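Local coordinates for protein dihydrofolate reductase, putative (PDB 6DRS) that probably catalyses the NADPH-dependent reduction of dihydrofolate to tetrahydrofolate, and is held here with NADP and a diaminoquinazoline-type antifolate inhibitor, at residues Asp128-Ser133 with Glu140-Lys145; Arg50-Arg53 with Thr57-Met60; Glu20-Gly25 with Glu204-Lys209. All coordinates share one frame; numbering follows the deposited sequence.

All three contacts reach one mixed sheet. Along the chain interaction 2 precedes interaction 1: the former joins the loop after helix 38-49 to strand 57-63, the latter packs helix 135-146 on strand 128-132. Their centres lie about 14 Å apart, and they adjoin where Val-142 CG1 of the helix meets Ala-59 CB of strand 57-63 at 4.0 Å. Interaction 3 spans the chain from strand 22-27 to helix 203-206, so both others fall within the residues it encloses. It lies about 33 Å from interaction 1 and about 30 Å from interaction 2, centre to centre. Interactions 2 and 3 thus fasten a loop and a helix to the same sheet on opposite sides of the chain's centre.

Interaction 1 of 3, residues Asp128-Ser133 with Glu140-Lys145; sequences DAIVSS and EDVEEK. With NAP (NADP nicotinamide-adenine-dinucleotide phosphate), chain H.
Asp-128 and Lys-145 form the charged end of this contact. The lysine chain runs fully extended from the helix, which lets NZ reach Asp-128 OD2 at 2.9 Å, on the syn side of the carboxylate and 22° out of its plane. Lysine suits an exposed helix position from which a charge must travel far to a buried aspartate; the other oxygen, OD1, has a long, weak ion pair with Arg-104.

At the other end a serine hydroxyl donates to a carboxylate. Ser-132 OG meets Asp-141 OD2 at 3.0 Å, from the anti side, and a water that accepts from Ser-133 N donates to this same OD2 at 2.9 Å. OD2 therefore gathers two donors; a small hydroxyl on the helix-facing side of the strand can reach the aspartate directly.

Between these polar ends, Ile-130 CD1 meets Val-142 CG1 at 3.7 Å. Both branched residues also pack on Val-83 of the adjoining strand.

Ser-133 O lies 3.2 Å from C2A of the NADP adenine. Strand 128-132, helix 135-146 and the parallel strand 150-157 form a beta-alpha-beta crossover that passes over strands 81-85 and 57-63, consistent with the adenosine-binding subdomain of the dihydrofolate reductase fold.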
loop_
_atom_site.group_PDB
_atom_site.type_symbol
_atom_site.label_atom_id
_atom_site.label_comp_id
_atom_site.label_asym_id
_atom_site.label_seq_id
_atom_site.Cartn_x
_atom_site.Cartn_y
_atom_site.Cartn_z
ATOM N N ASP A 128 -9.038 -11.666 4.154
ATOM C CA ASP A 128 -8.287 -12.598 4.959
ATOM C C ASP A 128 -7.094 -11.880 5.618
ATOM O O ASP A 128 -6.675 -10.809 5.157
ATOM C CB ASP A 128 -7.779 -13.760 4.112
ATOM C CG ASP A 128 -7.386 -14.990 4.923
ATOM O OD1 ASP A 128 -7.842 -15.118 6.082
ATOM O OD2 ASP A 128 -6.603 -15.800 4.401
ATOM N N ALA A 129 -6.521 -12.496 6.660
ATOM C CA ALA A 129 -5.263 -12.043 7.247
ATOM C C ALA A 129 -4.424 -13.260 7.606
ATOM O O ALA A 129 -4.940 -14.195 8.202
ATOM C CB ALA A 129 -5.516 -11.192 8.455
ATOM N N ILE A 130 -3.154 -13.225 7.236
ATOM C CA ILE A 130 -2.222 -14.272 7.597
ATOM C C ILE A 130 -0.885 -13.645 8.025
ATOM O O ILE A 130 -0.544 -12.529 7.617
ATOM C CB ILE A 130 -2.042 -15.265 6.442
ATOM C CG1 ILE A 130 -1.287 -14.632 5.279
ATOM C CG2 ILE A 130 -3.395 -15.779 5.989
ATOM C CD1 ILE A 130 -1.392 -15.425 3.982
ATOM N N VAL A 131 -0.112 -14.391 8.812
ATOM C CA VAL A 131 1.117 -13.863 9.413
ATOM C C VAL A 131 2.279 -14.732 8.944
ATOM O O VAL A 131 2.170 -15.910 9.041
ATOM C CB VAL A 131 1.007 -13.905 10.948
ATOM C CG1 VAL A 131 2.279 -13.393 11.614
ATOM C CG2 VAL A 131 -0.232 -13.179 11.457
ATOM N N SER A 132 3.354 -14.138 8.433
ATOM C CA SER A 132 4.502 -14.851 7.912
ATOM C C SER A 132 5.765 -14.339 8.601
ATOM O O SER A 132 5.758 -13.252 9.188
ATOM C CB SER A 132 4.637 -14.648 6.417
ATOM O OG SER A 132 3.368 -14.800 5.792
ATOM N N SER A 133 6.843 -15.092 8.432
ATOM C CA SER A 133 8.103 -14.893 9.153
ATOM C C SER A 133 9.064 -14.015 8.333
ATOM O O SER A 133 10.191 -13.718 8.763
ATOM C CB SER A 133 8.724 -16.226 9.447
ATOM O OG SER A 133 9.114 -16.849 8.231
ATOM N N GLU A 140 5.566 -16.727 -0.633
ATOM C CA GLU A 140 5.326 -18.163 -0.717
ATOM C C GLU A 140 3.954 -18.525 -0.123
ATOM O O GLU A 140 3.136 -19.194 -0.780
ATOM C CB GLU A 140 6.402 -18.892 0.077
ATOM C CG GLU A 140 7.311 -19.748 -0.765
ATOM C CD GLU A 140 8.603 -19.955 -0.003
ATOM O OE1 GLU A 140 8.523 -20.204 1.215
ATOM O OE2 GLU A 140 9.678 -19.831 -0.615
ATOM N N ASP A 141 3.724 -18.096 1.119
ATOM C CA ASP A 141 2.532 -18.400 1.861
ATOM C C ASP A 141 1.284 -17.989 1.078
ATOM O O ASP A 141 0.352 -18.792 1.023
ATOM C CB ASP A 141 2.516 -17.717 3.230
ATOM C CG ASP A 141 3.483 -18.305 4.243
ATOM O OD1 ASP A 141 4.143 -19.305 3.913
ATOM O OD2 ASP A 141 3.588 -17.735 5.345
ATOM N N VAL A 142 1.219 -16.765 0.523
ATOM C CA VAL A 142 -0.008 -16.402 -0.211
ATOM C C VAL A 142 -0.150 -17.247 -1.484
ATOM O O VAL A 142 -1.271 -17.621 -1.810
ATOM C CB VAL A 142 -0.197 -14.913 -0.560
ATOM C CG1 VAL A 142 -1.013 -14.178 0.468
ATOM C CG2 VAL A 142 1.059 -14.172 -0.998
ATOM N N GLU A 143 0.948 -17.496 -2.201
ATOM C CA GLU A 143 0.899 -18.327 -3.415
ATOM C C GLU A 143 0.308 -19.699 -3.053
ATOM O O GLU A 143 -0.671 -20.129 -3.656
ATOM C CB GLU A 143 2.283 -18.460 -4.055
ATOM C CG GLU A 143 2.625 -17.344 -5.031
ATOM C CD GLU A 143 4.082 -16.883 -5.035
ATOM O OE1 GLU A 143 4.927 -17.553 -4.391
ATOM O OE2 GLU A 143 4.382 -15.849 -5.680
ATOM N N GLU A 144 0.867 -20.335 -2.025
ATOM C CA GLU A 144 0.435 -21.660 -1.575
ATOM C C GLU A 144 -1.040 -21.647 -1.139
ATOM O O GLU A 144 -1.781 -22.566 -1.489
ATOM C CB GLU A 144 1.383 -22.207 -0.505
ATOM C CG GLU A 144 0.827 -23.393 0.270
ATOM C CD GLU A 144 0.999 -24.754 -0.392
ATOM O OE1 GLU A 144 1.580 -25.657 0.257
ATOM O OE2 GLU A 144 0.556 -24.916 -1.555
ATOM N N LYS A 145 -1.492 -20.638 -0.398
ATOM C CA LYS A 145 -2.853 -20.695 0.120
ATOM C C LYS A 145 -3.865 -20.369 -0.989
ATOM O O LYS A 145 -4.947 -20.944 -1.012
ATOM C CB LYS A 145 -3.051 -19.823 1.364
ATOM C CG LYS A 145 -4.456 -19.884 1.954
ATOM C CD LYS A 145 -4.670 -19.214 3.321
ATOM C CE LYS A 145 -6.143 -19.145 3.680
ATOM N NZ LYS A 145 -6.410 -18.614 5.038
HETATM P PA NAP H . 7.421 -1.714 9.043
HETATM O O1A NAP H . 5.979 -1.430 8.731
HETATM O O2A NAP H . 8.520 -2.017 8.090
HETATM O O5B NAP H . 7.446 -2.864 10.190
HETATM C C5B NAP H . 8.618 -3.218 10.952
HETATM C C4B NAP H . 8.278 -4.540 11.607
HETATM O O4B NAP H . 8.104 -5.532 10.593
HETATM C C3B NAP H . 9.378 -5.099 12.498
HETATM O O3B NAP H . 9.282 -4.553 13.823
HETATM C C2B NAP H . 9.078 -6.586 12.461
HETATM O O2B NAP H . 7.903 -6.861 13.222
HETATM C C1B NAP H . 8.609 -6.802 11.034
HETATM N N9A NAP H . 9.721 -7.155 10.170
HETATM C C8A NAP H . 10.411 -6.213 9.506
HETATM N N7A NAP H . 11.385 -6.795 8.775
HETATM C C5A NAP H . 11.316 -8.131 8.963
HETATM C C6A NAP H . 12.070 -9.306 8.469
HETATM N N6A NAP H . 13.072 -9.086 7.607
HETATM N N1A NAP H . 11.734 -10.550 8.872
HETATM C C2A NAP H . 10.706 -10.702 9.727
HETATM N N3A NAP H . 9.974 -9.666 10.218
HETATM C C4A NAP H . 10.218 -8.370 9.894
HETATM O O3 NAP H . 7.855 -0.500 10.060
HETATM P PN NAP H . 8.601 0.910 9.724
HETATM O O1N NAP H . 9.650 0.751 8.705
HETATM O O2N NAP H . 8.927 1.417 11.112
HETATM O O5D NAP H . 7.402 1.790 9.138
HETATM C C5D NAP H . 6.250 2.045 9.902
HETATM C C4D NAP H . 6.010 3.518 9.652
HETATM O O4D NAP H . 5.947 3.722 8.240
HETATM C C3D NAP H . 4.739 4.079 10.242
HETATM O O3D NAP H . 5.030 5.445 10.641
HETATM C C2D NAP H . 3.797 4.052 9.069
HETATM O O2D NAP H . 2.794 5.024 9.221
HETATM C C1D NAP H . 4.712 4.361 7.904
HETATM N N1N NAP H . 4.177 3.872 6.616
HETATM C C2N NAP H . 3.923 4.786 5.650
HETATM C C3N NAP H . 3.389 4.410 4.401
HETATM C C7N NAP H . 3.130 5.466 3.328
HETATM O O7N NAP H . 2.767 5.141 2.193
HETATM N N7N NAP H . 3.308 6.758 3.660
HETATM C C4N NAP H . 3.082 3.051 4.190
HETATM C C5N NAP H . 3.351 2.139 5.214
HETATM C C6N NAP H . 3.885 2.567 6.431
HETATM P P2B NAP H . 7.996 -7.378 14.743
HETATM O O1X NAP H . 8.557 -6.213 15.547
HETATM O O2X NAP H . 6.537 -7.545 15.117
HETATM O O3X NAP H . 8.932 -8.530 14.542
HETATM O O HOH W 1 5.814 -17.653 7.128
#

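Interaction 2 of 3, residues Arg50-Arg53 with Thr57-Met60; sequences RPPR and TNAM. With SO4 (sulfate ion), chain D; SO4 (sulfate ion), chain F.
Asn-58 turns CG anti to its carbonyl carbon (chi1 -59°), which carries the amide from the start of strand 57-63 toward the main chain of Arg-50, where helix 38-49 has just ended. This is the helix-to-strand connection of the alpha/beta dihydrofolate reductase fold, and a side-chain amide ties it together. Asn-58 ND2 donates to Arg-50 O at 2.8 Å along a nearly straight N-H path (165°). The oxygen lies close to the plane of the amide, yet the donor stands above the carbonyl plane of Arg-50 and not on a lone pair. A second bond from ND2 goes to Thr-48 O, while OD1 accepts from Ser-152 N. With two donations and one acceptance, the rotation of the buried amide is fixed, and asparagine suits the place because it offers both kinds of partner on one short stem.

The ring of Pro-52 brings CD to 3.4 Å from Asn-58 OD1, whereas Pro-51 approaches that oxygen through CA, at 3.8 Å; lacking N-H groups, the two prolines ask for no acceptor here.

Arginine suits the outer position, its CB bond pointing away from strand 57-63. NH1 makes a salt bridge with Glu-225 OE1, and NH2 donates to Val-223 O. A sulfate, probably from the crystallisation liquor, lies at the guanidinium edge, with Arg-50 NE donating to O4 at 2.8 Å and NH1 to O3 at 2.9 Å.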
loop_
_atom_site.group_PDB
_atom_site.type_symbol
_atom_site.label_atom_id
_atom_site.label_comp_id
_atom_site.label_asym_id
_atom_site.label_seq_id
_atom_site.Cartn_x
_atom_site.Cartn_y
_atom_site.Cartn_z
ATOM N N ARG A 50 -8.787 -3.671 -6.161
ATOM C CA ARG A 50 -9.209 -3.971 -7.535
ATOM C C ARG A 50 -8.540 -5.249 -8.073
ATOM O O ARG A 50 -7.331 -5.242 -8.374
ATOM C CB ARG A 50 -8.816 -2.776 -8.404
ATOM C CG ARG A 50 -9.306 -2.877 -9.835
ATOM C CD ARG A 50 -8.998 -1.691 -10.733
ATOM N NE ARG A 50 -9.856 -0.580 -10.330
ATOM C CZ ARG A 50 -9.425 0.584 -9.837
ATOM N NH1 ARG A 50 -10.304 1.489 -9.440
ATOM N NH2 ARG A 50 -8.131 0.850 -9.752
ATOM N N PRO A 51 -9.320 -6.336 -8.287
ATOM C CA PRO A 51 -8.825 -7.612 -8.838
ATOM C C PRO A 51 -8.404 -7.453 -10.307
ATOM O O PRO A 51 -9.048 -6.717 -11.063
ATOM C CB PRO A 51 -10.036 -8.555 -8.800
ATOM C CG PRO A 51 -10.949 -7.929 -7.785
ATOM C CD PRO A 51 -10.775 -6.454 -8.063
ATOM N N PRO A 52 -7.303 -8.119 -10.706
ATOM C CA PRO A 52 -6.830 -8.042 -12.091
ATOM C C PRO A 52 -7.683 -8.923 -13.024
ATOM O O PRO A 52 -7.569 -8.798 -14.239
ATOM C CB PRO A 52 -5.386 -8.583 -12.039
ATOM C CG PRO A 52 -5.409 -9.545 -10.857
ATOM C CD PRO A 52 -6.401 -8.936 -9.879
ATOM N N ARG A 53 -8.483 -9.834 -12.464
ATOM C CA ARG A 53 -9.451 -10.609 -13.230
ATOM C C ARG A 53 -10.517 -11.157 -12.282
ATOM O O ARG A 53 -10.312 -11.185 -11.074
ATOM C CB ARG A 53 -8.755 -11.740 -13.993
ATOM C CG ARG A 53 -8.084 -12.775 -13.111
ATOM C CD ARG A 53 -6.963 -13.444 -13.871
ATOM N NE ARG A 53 -6.435 -14.506 -13.035
ATOM C CZ ARG A 53 -5.493 -14.332 -12.107
ATOM N NH1 ARG A 53 -4.810 -13.194 -12.058
ATOM N NH2 ARG A 53 -5.238 -15.297 -11.233
ATOM N N THR A 57 -8.486 -12.247 -5.547
ATOM C CA THR A 57 -8.365 -11.304 -4.428
ATOM C C THR A 57 -6.908 -10.846 -4.354
ATOM O O THR A 57 -6.009 -11.681 -4.442
ATOM C CB THR A 57 -8.857 -11.910 -3.110
ATOM O OG1 THR A 57 -10.268 -12.137 -3.224
ATOM C CG2 THR A 57 -8.597 -10.970 -1.950
ATOM N N ASN A 58 -6.689 -9.526 -4.228
ATOM C CA ASN A 58 -5.321 -9.014 -4.095
ATOM C C ASN A 58 -4.841 -9.238 -2.663
ATOM O O ASN A 58 -5.684 -9.260 -1.727
ATOM C CB ASN A 58 -5.223 -7.521 -4.422
ATOM C CG ASN A 58 -5.676 -7.211 -5.829
ATOM O OD1 ASN A 58 -5.776 -8.116 -6.661
ATOM N ND2 ASN A 58 -5.989 -5.949 -6.080
ATOM N N ALA A 59 -3.522 -9.436 -2.536
ATOM C CA ALA A 59 -2.832 -9.487 -1.242
ATOM C C ALA A 59 -2.033 -8.182 -1.038
ATOM O O ALA A 59 -1.424 -7.638 -2.001
ATOM C CB ALA A 59 -1.899 -10.678 -1.190
ATOM N N MET A 60 -2.025 -7.688 0.205
ATOM C CA MET A 60 -1.099 -6.603 0.624
ATOM C C MET A 60 -0.071 -7.172 1.612
ATOM O O MET A 60 -0.433 -7.730 2.637
ATOM C CB MET A 60 -1.875 -5.463 1.282
ATOM C CG MET A 60 -2.805 -4.807 0.308
ATOM S SD MET A 60 -3.713 -3.543 1.154
ATOM C CE MET A 60 -4.507 -4.492 2.458
HETATM S S SO4 D . -13.233 -0.413 -10.751
HETATM O O1 SO4 D . -12.687 -0.237 -12.118
HETATM O O2 SO4 D . -14.682 -0.713 -10.794
HETATM O O3 SO4 D . -13.074 0.851 -9.990
HETATM O O4 SO4 D . -12.490 -1.514 -10.091
HETATM S S SO4 F . -10.763 -15.654 -4.448
HETATM O O1 SO4 F . -12.073 -14.952 -4.473
HETATM O O2 SO4 F . -9.730 -14.655 -4.778
HETATM O O3 SO4 F . -10.451 -16.228 -3.116
HETATM O O4 SO4 F . -10.744 -16.771 -5.425
#

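Interaction 3 of 3, residues Glu20-Gly25 with Glu204-Lys209; sequences EKTLLG and ELLMEK
The bond from Lys-209 N to Glu-204 O, 2.8 Å long, closes the helix end that presents Leu-205 and Leu-206 to Thr-22 and Leu-24. With the longer bond from Glu-208 N to Leu-205 O, 3.2 Å, and the positive phi of Glu-208 (53°), it makes a Schellman motif, which turns the chain out of the helix just after the two leucines.

Across the contact everything is apolar and rather loose. Leu-206 holds CG anti to its carbonyl carbon (chi1 -53°), which brings CD1 to 4.2 Å from Thr-22 CB and 4.5 Å from Leu-24 CD2. Leu-205 meets the same strand leucine through its own CD1, 4.4 Å from Leu-24 CD1. Leucine suits position 24 because its fork gives each helix leucine a methyl of its own. Thr-22, branched at CB, is at home on a strand near the surface; its carbonyl oxygen is buried here and has no partner in the model, whereas its backbone N is bonded to Glu-203 OE1.

Met-178 of strand 174-183 touches both Leu-24 and Leu-205, and Leu-205 also reaches Ile-176. Helix 203-206 thereby packs against strands 22-27 and 174-183, while strand 22-27 pairs antiparallel with strand 7-17.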
loop_
_atom_site.group_PDB
_atom_site.type_symbol
_atom_site.label_atom_id
_atom_site.label_comp_id
_atom_site.label_asym_id
_atom_site.label_seq_id
_atom_site.Cartn_x
_atom_site.Cartn_y
_atom_site.Cartn_z
ATOM N N GLU A 20 22.489 17.077 1.782
ATOM C CA GLU A 20 23.094 16.015 0.959
ATOM C C GLU A 20 22.105 15.483 -0.093
ATOM O O GLU A 20 22.520 15.145 -1.189
ATOM C CB GLU A 20 23.652 14.899 1.846
ATOM C CG GLU A 20 24.149 15.392 3.197
ATOM C CD GLU A 20 23.078 15.581 4.271
ATOM O OE1 GLU A 20 23.129 14.858 5.286
ATOM O OE2 GLU A 20 22.195 16.459 4.102
ATOM N N LYS A 21 20.807 15.396 0.207
ATOM C CA LYS A 21 19.842 14.841 -0.766
ATOM C C LYS A 21 18.417 15.165 -0.321
ATOM O O LYS A 21 18.195 15.514 0.833
ATOM C CB LYS A 21 20.018 13.327 -0.890
ATOM C CG LYS A 21 19.960 12.555 0.417
ATOM C CD LYS A 21 20.268 11.096 0.241
ATOM C CE LYS A 21 20.350 10.370 1.564
ATOM N NZ LYS A 21 20.731 8.950 1.374
ATOM N N THR A 22 17.464 15.079 -1.238
ATOM C CA THR A 22 16.075 15.101 -0.847
ATOM C C THR A 22 15.687 13.717 -0.319
ATOM O O THR A 22 15.802 12.710 -1.034
ATOM C CB THR A 22 15.174 15.479 -2.020
ATOM O OG1 THR A 22 15.620 16.765 -2.452
ATOM C CG2 THR A 22 13.708 15.530 -1.644
ATOM N N LEU A 23 15.247 13.671 0.934
ATOM C CA LEU A 23 14.681 12.448 1.525
ATOM C C LEU A 23 13.189 12.379 1.159
ATOM O O LEU A 23 12.565 13.414 0.793
ATOM C CB LEU A 23 14.855 12.494 3.047
ATOM C CG LEU A 23 16.291 12.411 3.563
ATOM C CD1 LEU A 23 16.346 12.682 5.060
ATOM C CD2 LEU A 23 16.934 11.067 3.225
ATOM N N LEU A 24 12.632 11.163 1.247
ATOM C CA LEU A 24 11.199 10.925 0.976
ATOM C C LEU A 24 10.542 10.417 2.272
ATOM O O LEU A 24 10.687 9.247 2.635
ATOM C CB LEU A 24 11.074 9.912 -0.169
ATOM C CG LEU A 24 11.615 10.361 -1.533
ATOM C CD1 LEU A 24 11.435 9.247 -2.551
ATOM C CD2 LEU A 24 10.939 11.646 -2.014
ATOM N N GLY A 25 9.901 11.320 2.999
ATOM C CA GLY A 25 9.377 10.979 4.301
ATOM C C GLY A 25 8.047 10.258 4.140
ATOM O O GLY A 25 7.233 10.655 3.288
ATOM N N GLU A 204 17.854 7.861 -6.332
ATOM C CA GLU A 204 17.918 6.997 -7.470
ATOM C C GLU A 204 16.594 7.015 -8.255
ATOM O O GLU A 204 16.623 6.767 -9.455
ATOM C CB GLU A 204 18.528 5.648 -7.096
ATOM C CG GLU A 204 17.574 4.689 -6.428
ATOM C CD GLU A 204 18.308 3.588 -5.674
ATOM O OE1 GLU A 204 19.165 3.930 -4.802
ATOM O OE2 GLU A 204 18.034 2.382 -5.961
ATOM N N LEU A 205 15.460 7.349 -7.616
ATOM C CA LEU A 205 14.189 7.555 -8.323
ATOM C C LEU A 205 14.141 8.962 -8.926
ATOM O O LEU A 205 13.750 9.131 -10.069
ATOM C CB LEU A 205 13.017 7.396 -7.351
ATOM C CG LEU A 205 12.938 6.065 -6.611
ATOM C CD1 LEU A 205 11.801 6.096 -5.603
ATOM C CD2 LEU A 205 12.785 4.906 -7.591
ATOM N N LEU A 206 14.497 9.972 -8.147
ATOM C CA LEU A 206 14.344 11.342 -8.633
ATOM C C LEU A 206 15.355 11.609 -9.767
ATOM O O LEU A 206 15.078 12.430 -10.638
ATOM C CB LEU A 206 14.448 12.346 -7.470
ATOM C CG LEU A 206 13.533 12.102 -6.264
ATOM C CD1 LEU A 206 14.053 12.799 -5.007
ATOM C CD2 LEU A 206 12.078 12.491 -6.536
ATOM N N MET A 207 16.478 10.887 -9.804
ATOM C CA MET A 207 17.494 11.089 -10.841
ATOM C C MET A 207 17.434 9.950 -11.867
ATOM O O MET A 207 18.276 9.866 -12.770
ATOM C CB MET A 207 18.911 11.123 -10.249
ATOM C CG MET A 207 19.149 12.216 -9.223
ATOM S SD MET A 207 18.902 13.882 -9.885
ATOM C CE MET A 207 17.253 14.303 -9.322
ATOM N N GLU A 208 16.481 9.045 -11.704
ATOM C CA GLU A 208 16.316 7.909 -12.620
ATOM C C GLU A 208 17.619 7.116 -12.806
ATOM O O GLU A 208 18.046 6.899 -13.927
ATOM C CB GLU A 208 15.730 8.382 -13.951
ATOM C CG GLU A 208 14.226 8.458 -13.885
ATOM C CD GLU A 208 13.545 9.078 -15.085
ATOM O OE1 GLU A 208 13.505 10.315 -15.136
ATOM O OE2 GLU A 208 13.018 8.315 -15.943
ATOM N N LYS A 209 18.226 6.649 -11.725
ATOM C CA LYS A 209 19.434 5.864 -11.833
ATOM C C LYS A 209 19.092 4.416 -11.498
ATOM O O LYS A 209 18.967 4.042 -10.328
ATOM C CB LYS A 209 20.522 6.422 -10.912
ATOM C CG LYS A 209 21.329 7.588 -11.476
ATOM C CD LYS A 209 22.782 7.239 -11.821
ATOM C CE LYS A 209 23.802 7.903 -10.910
ATOM N NZ LYS A 209 25.005 7.042 -10.711
#